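PDB 6INX: N-acetylglucosaminidase from Paenibacillus barengoltzii, which probably hydrolyses N-acetylglucosamine-containing glycans or chito-oligosaccharides, as an N-acetylglucosaminidase of glycoside hydrolase family 18. Local coordinates for residues G71-T83 with E117-N129. Residues are numbered along the deposited sequence; the frame is centred on the assembly and turned at random.
Sequences GWSAGGFSEAAST and EAGIAASPDDKAN
Asp126 OD1 is gripped by two donors, the hydroxyl of Ser78 and water 4. Ser78 OG donates to Asp126 OD1 over 2.7 Å, on the syn lone pair. That hydroxyl reaches across because OG stands anti to the backbone N (chi1 178°). Asp126 OD2 accepts from Ser123 N at 3.0 Å, met from above the carboxylate plane, and also from the backbone N of Cys114. Ser123 and Asp126 form a capping box in the turn leading into helix 126-148; Ser123 OG also accepts from Asp125 N. An alanine in place of Asp126 would probably leave the Ser78 hydroxyl and Ser123 N without their acceptor and weaken the cap.

Water carries much of the remaining polar contact. Water 3 joins Ser78 N, Glu79 OE1 and Ala121 O. Water 2 joins Gly76 N, Glu79 OE2 and Ala121 N. The Glu79 chain bends at chi2 (94°), and its carboxylate lies against the methyl of Ala121. Water 4 also links Ser78 O to Asn129 ND2, while Asn129 CB packs 3.3 Å from Ala81 O.

At the other end, Ala118 CB sits over the centre of the six-membered ring of Trp72, 3.3 Å from its centroid, a CH-pi contact. Ser73 OG donates to Ala118 O at 2.8 Å, in the carbonyl plane and on a lone pair. Between these ends, Ile120 CG2 rests 3.5 Å from Gly75 CA.

The contact lies near the surface of the TIM-barrel domain of this family. It joins the loop and short helix after strand 64-70 to the loop between strand 105-109 and helix 126-148. Phe77 stacks on Trp110, and helix 84-100 packs alongside, its Arg87 bonded to Ala81 O.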
ATOM      1  N   GLY A  71      16.847  11.302  -9.288  1.00 10.61           N
ATOM      2  CA  GLY A  71      16.868   9.855  -9.234  1.00 13.05           C
ATOM      3  C   GLY A  71      16.772   9.365  -7.802  1.00 11.93           C
ATOM      4  O   GLY A  71      16.880  10.126  -6.838  1.00 11.37           O
ATOM      5  N   TRP A  72      16.563   8.055  -7.663  1.00 13.77           N
ATOM      6  CA  TRP A  72      16.402   7.478  -6.334  1.00 12.52           C
ATOM      7  C   TRP A  72      17.663   7.673  -5.503  1.00 13.27           C
ATOM      8  O   TRP A  72      18.766   7.323  -5.931  1.00 14.01           O
ATOM      9  CB  TRP A  72      16.078   5.988  -6.435  1.00 13.52           C
ATOM     10  CG  TRP A  72      15.820   5.357  -5.093  1.00 13.94           C
ATOM     11  CD1 TRP A  72      16.670   4.558  -4.378  1.00 12.78           C
ATOM     12  CD2 TRP A  72      14.642   5.493  -4.302  1.00 14.48           C
ATOM     13  NE1 TRP A  72      16.081   4.181  -3.195  1.00 13.52           N
ATOM     14  CE2 TRP A  72      14.834   4.745  -3.122  1.00 14.07           C
ATOM     15  CE3 TRP A  72      13.438   6.173  -4.478  1.00 12.76           C
ATOM     16  CZ2 TRP A  72      13.861   4.656  -2.123  1.00 14.73           C
ATOM     17  CZ3 TRP A  72      12.473   6.092  -3.484  1.00 17.36           C
ATOM     18  CH2 TRP A  72      12.692   5.338  -2.321  1.00 15.63           C
ATOM     19  N   SER A  73      17.487   8.257  -4.316  1.00 12.42           N
ATOM     20  CA  SER A  73      18.512   8.545  -3.313  1.00 10.23           C
ATOM     21  C   SER A  73      19.333   9.789  -3.607  1.00 12.32           C
ATOM     22  O   SER A  73      20.279  10.080  -2.866  1.00 14.41           O
ATOM     23  CB  SER A  73      19.431   7.365  -2.978  1.00 13.71           C
ATOM     24  OG  SER A  73      18.665   6.260  -2.529  1.00 25.61           O
ATOM     25  N   ALA A  74      18.987  10.547  -4.641  1.00 11.02           N
ATOM     26  CA  ALA A  74      19.673  11.797  -4.925  1.00 11.31           C
ATOM     27  C   ALA A  74      19.083  12.885  -4.037  1.00 12.87           C
ATOM     28  O   ALA A  74      17.893  13.206  -4.146  1.00 12.75           O
ATOM     29  CB  ALA A  74      19.490  12.158  -6.399  1.00 12.42           C
ATOM     30  N   GLY A  75      19.912  13.469  -3.169  1.00 11.78           N
ATOM     31  CA  GLY A  75      19.431  14.426  -2.199  1.00 12.88           C
ATOM     32  C   GLY A  75      19.577  15.862  -2.665  1.00 11.88           C
ATOM     33  O   GLY A  75      19.944  16.151  -3.802  1.00 12.98           O
ATOM     34  N   GLY A  76      19.265  16.776  -1.746  1.00 10.86           N
ATOM     35  CA  GLY A  76      19.422  18.200  -1.982  1.00 11.68           C
ATOM     36  C   GLY A  76      18.157  18.933  -2.376  1.00 11.68           C
ATOM     37  O   GLY A  76      18.158  20.166  -2.365  1.00 11.34           O
ATOM     38  N   PHE A  77      17.079  18.215  -2.701  1.00  9.34           N
ATOM     39  CA  PHE A  77      15.881  18.854  -3.238  1.00  9.85           C
ATOM     40  C   PHE A  77      15.067  19.547  -2.158  1.00  9.40           C
ATOM     41  O   PHE A  77      14.651  20.694  -2.334  1.00 10.44           O
ATOM     42  CB  PHE A  77      15.007  17.810  -3.928  1.00  9.95           C
ATOM     43  CG  PHE A  77      15.527  17.351  -5.249  1.00 12.27           C
ATOM     44  CD1 PHE A  77      15.344  18.119  -6.386  1.00 13.91           C
ATOM     45  CD2 PHE A  77      16.176  16.132  -5.363  1.00 12.95           C
ATOM     46  CE1 PHE A  77      15.812  17.676  -7.620  1.00 17.31           C
ATOM     47  CE2 PHE A  77      16.651  15.689  -6.585  1.00 15.98           C
ATOM     48  CZ  PHE A  77      16.465  16.461  -7.714  1.00 17.62           C
ATOM     49  N   SER A  78      14.756  18.850  -1.060  1.00 10.92           N
ATOM     50  CA  SER A  78      13.997  19.496   0.006  1.00  8.57           C
ATOM     51  C   SER A  78      14.742  20.721   0.525  1.00 10.05           C
ATOM     52  O   SER A  78      14.137  21.764   0.795  1.00 10.77           O
ATOM     53  CB  SER A  78      13.720  18.502   1.140  1.00 10.71           C
ATOM     54  OG  SER A  78      13.020  19.096   2.218  1.00 11.72           O
ATOM     55  N   GLU A  79      16.062  20.608   0.659  1.00  9.65           N
ATOM     56  CA  GLU A  79      16.887  21.735   1.094  1.00 10.23           C
ATOM     57  C   GLU A  79      16.782  22.910   0.124  1.00 12.01           C
ATOM     58  O   GLU A  79      16.515  24.052   0.531  1.00 11.71           O
ATOM     59  CB  GLU A  79      18.343  21.268   1.215  1.00 11.45           C
ATOM     60  CG  GLU A  79      18.584  20.140   2.240  1.00 12.24           C
ATOM     61  CD  GLU A  79      18.552  18.743   1.632  1.00 12.25           C
ATOM     62  OE1 GLU A  79      17.747  18.484   0.707  1.00 12.79           O
ATOM     63  OE2 GLU A  79      19.354  17.892   2.090  1.00 13.88           O
ATOM     64  N   ALA A  80      16.979  22.646  -1.171  1.00 12.67           N
ATOM     65  CA  ALA A  80      16.920  23.721  -2.160  1.00 10.62           C
ATOM     66  C   ALA A  80      15.527  24.332  -2.228  1.00 11.77           C
ATOM     67  O   ALA A  80      15.380  25.554  -2.322  1.00 12.55           O
ATOM     68  CB  ALA A  80      17.336  23.191  -3.529  1.00 10.90           C
ATOM     69  N   ALA A  81      14.486  23.497  -2.176  1.00  9.24           N
ATOM     70  CA  ALA A  81      13.140  24.034  -2.314  1.00  9.22           C
ATOM     71  C   ALA A  81      12.678  24.805  -1.089  1.00 10.09           C
ATOM     72  O   ALA A  81      11.663  25.505  -1.175  1.00 11.03           O
ATOM     73  CB  ALA A  81      12.157  22.900  -2.613  1.00 10.16           C
ATOM     74  N   SER A  82      13.383  24.692   0.036  1.00 11.27           N
ATOM     75  CA  SER A  82      12.929  25.240   1.307  1.00 11.94           C
ATOM     76  C   SER A  82      13.121  26.748   1.429  1.00 12.45           C
ATOM     77  O   SER A  82      12.556  27.342   2.355  1.00 13.55           O
ATOM     78  CB  SER A  82      13.638  24.541   2.476  1.00 13.62           C
ATOM     79  OG  SER A  82      14.997  24.935   2.567  1.00 14.18           O
ATOM     80  N   THR A  83      13.899  27.378   0.549  1.00 12.16           N
ATOM     81  CA  THR A  83      14.118  28.819   0.613  1.00 11.25           C
ATOM     82  C   THR A  83      13.941  29.423  -0.768  1.00 12.09           C
ATOM     83  O   THR A  83      14.135  28.755  -1.790  1.00 10.44           O
ATOM     84  CB  THR A  83      15.514  29.200   1.142  1.00 11.44           C
ATOM     85  OG1 THR A  83      16.517  28.825   0.193  1.00 12.63           O
ATOM     86  CG2 THR A  83      15.799  28.548   2.491  1.00 13.24           C
ATOM     87  N   GLU A 117      12.244   8.381   2.399  1.00 10.19           N
ATOM     88  CA  GLU A 117      12.519   6.951   2.407  1.00 10.93           C
ATOM     89  C   GLU A 117      13.749   6.575   1.590  1.00 11.86           C
ATOM     90  O   GLU A 117      14.344   5.517   1.841  1.00 14.29           O
ATOM     91  CB  GLU A 117      11.299   6.185   1.881  1.00 11.16           C
ATOM     92  CG  GLU A 117      10.216   5.931   2.907  1.00 10.93           C
ATOM     93  CD  GLU A 117       9.244   7.080   3.118  1.00 10.84           C
ATOM     94  OE1 GLU A 117       9.449   8.179   2.564  1.00 10.66           O
ATOM     95  OE2 GLU A 117       8.284   6.865   3.897  1.00 10.19           O
ATOM     96  N   ALA A 118      14.145   7.399   0.618  1.00 10.89           N
ATOM     97  CA  ALA A 118      15.325   7.093  -0.180  1.00 13.49           C
ATOM     98  C   ALA A 118      16.616   7.504   0.508  1.00 13.92           C
ATOM     99  O   ALA A 118      17.691   7.345  -0.085  1.00 15.63           O
ATOM    100  CB  ALA A 118      15.232   7.752  -1.560  1.00 14.06           C
ATOM    101  N   GLY A 119      16.542   7.997   1.740  1.00 11.26           N
ATOM    102  CA  GLY A 119      17.724   8.456   2.440  1.00 12.09           C
ATOM    103  C   GLY A 119      18.080   9.889   2.146  1.00 15.84           C
ATOM    104  O   GLY A 119      19.266  10.247   2.170  1.00 20.72           O
ATOM    105  N   ILE A 120      17.084  10.722   1.851  1.00 12.68           N
ATOM    106  CA  ILE A 120      17.276  12.128   1.534  1.00 11.82           C
ATOM    107  C   ILE A 120      16.464  12.947   2.531  1.00 11.33           C
ATOM    108  O   ILE A 120      15.611  12.429   3.250  1.00 12.70           O
ATOM    109  CB  ILE A 120      16.866  12.461   0.081  1.00 12.31           C
ATOM    110  CG1 ILE A 120      15.367  12.200  -0.143  1.00 13.84           C
ATOM    111  CG2 ILE A 120      17.711  11.651  -0.900  1.00 11.42           C
ATOM    112  CD1 ILE A 120      14.816  12.761  -1.478  1.00 13.83           C
ATOM    113  N   ALA A 121      16.756  14.238   2.592  1.00 11.13           N
ATOM    114  CA  ALA A 121      15.965  15.106   3.451  1.00 10.28           C
ATOM    115  C   ALA A 121      14.552  15.295   2.905  1.00  9.93           C
ATOM    116  O   ALA A 121      14.313  15.260   1.687  1.00 10.64           O
ATOM    117  CB  ALA A 121      16.645  16.464   3.592  1.00 10.54           C
ATOM    118  N   ALA A 122      13.608  15.509   3.825  1.00  9.79           N
ATOM    119  CA  ALA A 122      12.226  15.776   3.456  1.00  8.82           C
ATOM    120  C   ALA A 122      11.555  16.561   4.565  1.00 11.68           C
ATOM    121  O   ALA A 122      12.012  16.580   5.714  1.00 13.78           O
ATOM    122  CB  ALA A 122      11.414  14.495   3.210  1.00 11.74           C
ATOM    123  N   SER A 123      10.429  17.174   4.212  1.00 11.01           N
ATOM    124  CA  SER A 123       9.678  17.996   5.147  1.00 12.90           C
ATOM    125  C   SER A 123       8.236  18.067   4.677  1.00 12.63           C
ATOM    126  O   SER A 123       7.984  18.036   3.469  1.00 11.31           O
ATOM    127  CB  SER A 123      10.274  19.410   5.196  1.00 14.90           C
ATOM    128  OG  SER A 123       9.382  20.311   5.843  1.00 15.00           O
ATOM    129  N   PRO A 124       7.267  18.166   5.593  1.00 12.15           N
ATOM    130  CA  PRO A 124       5.898  18.463   5.151  1.00 10.70           C
ATOM    131  C   PRO A 124       5.809  19.727   4.323  1.00 11.81           C
ATOM    132  O   PRO A 124       4.889  19.857   3.513  1.00 12.36           O
ATOM    133  CB  PRO A 124       5.112  18.612   6.463  1.00 14.07           C
ATOM    134  CG  PRO A 124       6.003  18.133   7.535  1.00 21.03           C
ATOM    135  CD  PRO A 124       7.404  18.145   7.060  1.00 14.19           C
ATOM    136  N   ASP A 125       6.734  20.674   4.521  1.00 11.39           N
ATOM    137  CA  ASP A 125       6.747  21.893   3.722  1.00 13.40           C
ATOM    138  C   ASP A 125       7.027  21.622   2.250  1.00 12.71           C
ATOM    139  O   ASP A 125       6.778  22.503   1.419  1.00 11.90           O
ATOM    140  CB  ASP A 125       7.792  22.878   4.262  1.00 14.26           C
ATOM    141  CG  ASP A 125       7.484  23.355   5.666  1.00 22.91           C
ATOM    142  OD1 ASP A 125       6.308  23.296   6.074  1.00 24.06           O
ATOM    143  OD2 ASP A 125       8.428  23.793   6.360  1.00 24.95           O
ATOM    144  N   ASP A 126       7.533  20.428   1.906  1.00 10.80           N
ATOM    145  CA  ASP A 126       7.846  20.118   0.511  1.00 11.41           C
ATOM    146  C   ASP A 126       6.607  20.186  -0.376  1.00  9.70           C
ATOM    147  O   ASP A 126       6.722  20.420  -1.584  1.00 10.29           O
ATOM    148  CB  ASP A 126       8.426  18.706   0.381  1.00 11.36           C
ATOM    149  CG  ASP A 126       9.767  18.528   1.044  1.00 10.93           C
ATOM    150  OD1 ASP A 126      10.459  19.523   1.379  1.00 10.56           O
ATOM    151  OD2 ASP A 126      10.139  17.350   1.206  1.00  9.92           O
ATOM    152  N   LYS A 127       5.426  19.931   0.187  1.00  9.13           N
ATOM    153  CA  LYS A 127       4.219  19.923  -0.638  1.00 10.32           C
ATOM    154  C   LYS A 127       3.987  21.284  -1.287  1.00 13.80           C
ATOM    155  O   LYS A 127       3.778  21.378  -2.502  1.00 12.81           O
ATOM    156  CB  LYS A 127       3.026  19.486   0.214  1.00 11.60           C
ATOM    157  CG  LYS A 127       1.715  19.430  -0.543  1.00 10.69           C
ATOM    158  CD  LYS A 127       0.668  18.698   0.267  1.00 13.20           C
ATOM    159  CE  LYS A 127      -0.689  18.754  -0.416  1.00 18.99           C
ATOM    160  NZ  LYS A 127      -1.660  17.896   0.324  1.00 27.96           N
ATOM    161  N   ALA A 128       4.049  22.356  -0.498  1.00 11.59           N
ATOM    162  CA  ALA A 128       3.935  23.686  -1.083  1.00 13.28           C
ATOM    163  C   ALA A 128       5.218  24.092  -1.803  1.00 11.89           C
ATOM    164  O   ALA A 128       5.162  24.723  -2.865  1.00 12.27           O
ATOM    165  CB  ALA A 128       3.582  24.700   0.010  1.00 13.53           C
ATOM    166  N   ASN A 129       6.380  23.698  -1.265  1.00 10.70           N
ATOM    167  CA  ASN A 129       7.648  24.187  -1.808  1.00  8.04           C
ATOM    168  C   ASN A 129       7.952  23.596  -3.184  1.00  8.13           C
ATOM    169  O   ASN A 129       8.630  24.241  -3.991  1.00 10.14           O
ATOM    170  CB  ASN A 129       8.795  23.893  -0.832  1.00  8.74           C
ATOM    171  CG  ASN A 129       8.722  24.734   0.415  1.00 11.36           C
ATOM    172  OD1 ASN A 129       7.994  25.720   0.462  1.00 13.08           O
ATOM    173  ND2 ASN A 129       9.456  24.346   1.436  1.00 11.96           N
TER
HETATM  174  O   HOH W   1      21.267  11.022  -0.468  1.00 32.26           O
HETATM  175  O   HOH W   2      18.921  15.478   0.962  1.00 11.32           O
HETATM  176  O   HOH W   3      15.988  16.341  -0.289  1.00 10.73           O
HETATM  177  O   HOH W   4      11.275  22.076   0.982  1.00 13.33           O
HETATM  178  O   HOH W   5      10.250  26.000   3.754  1.00 23.88           O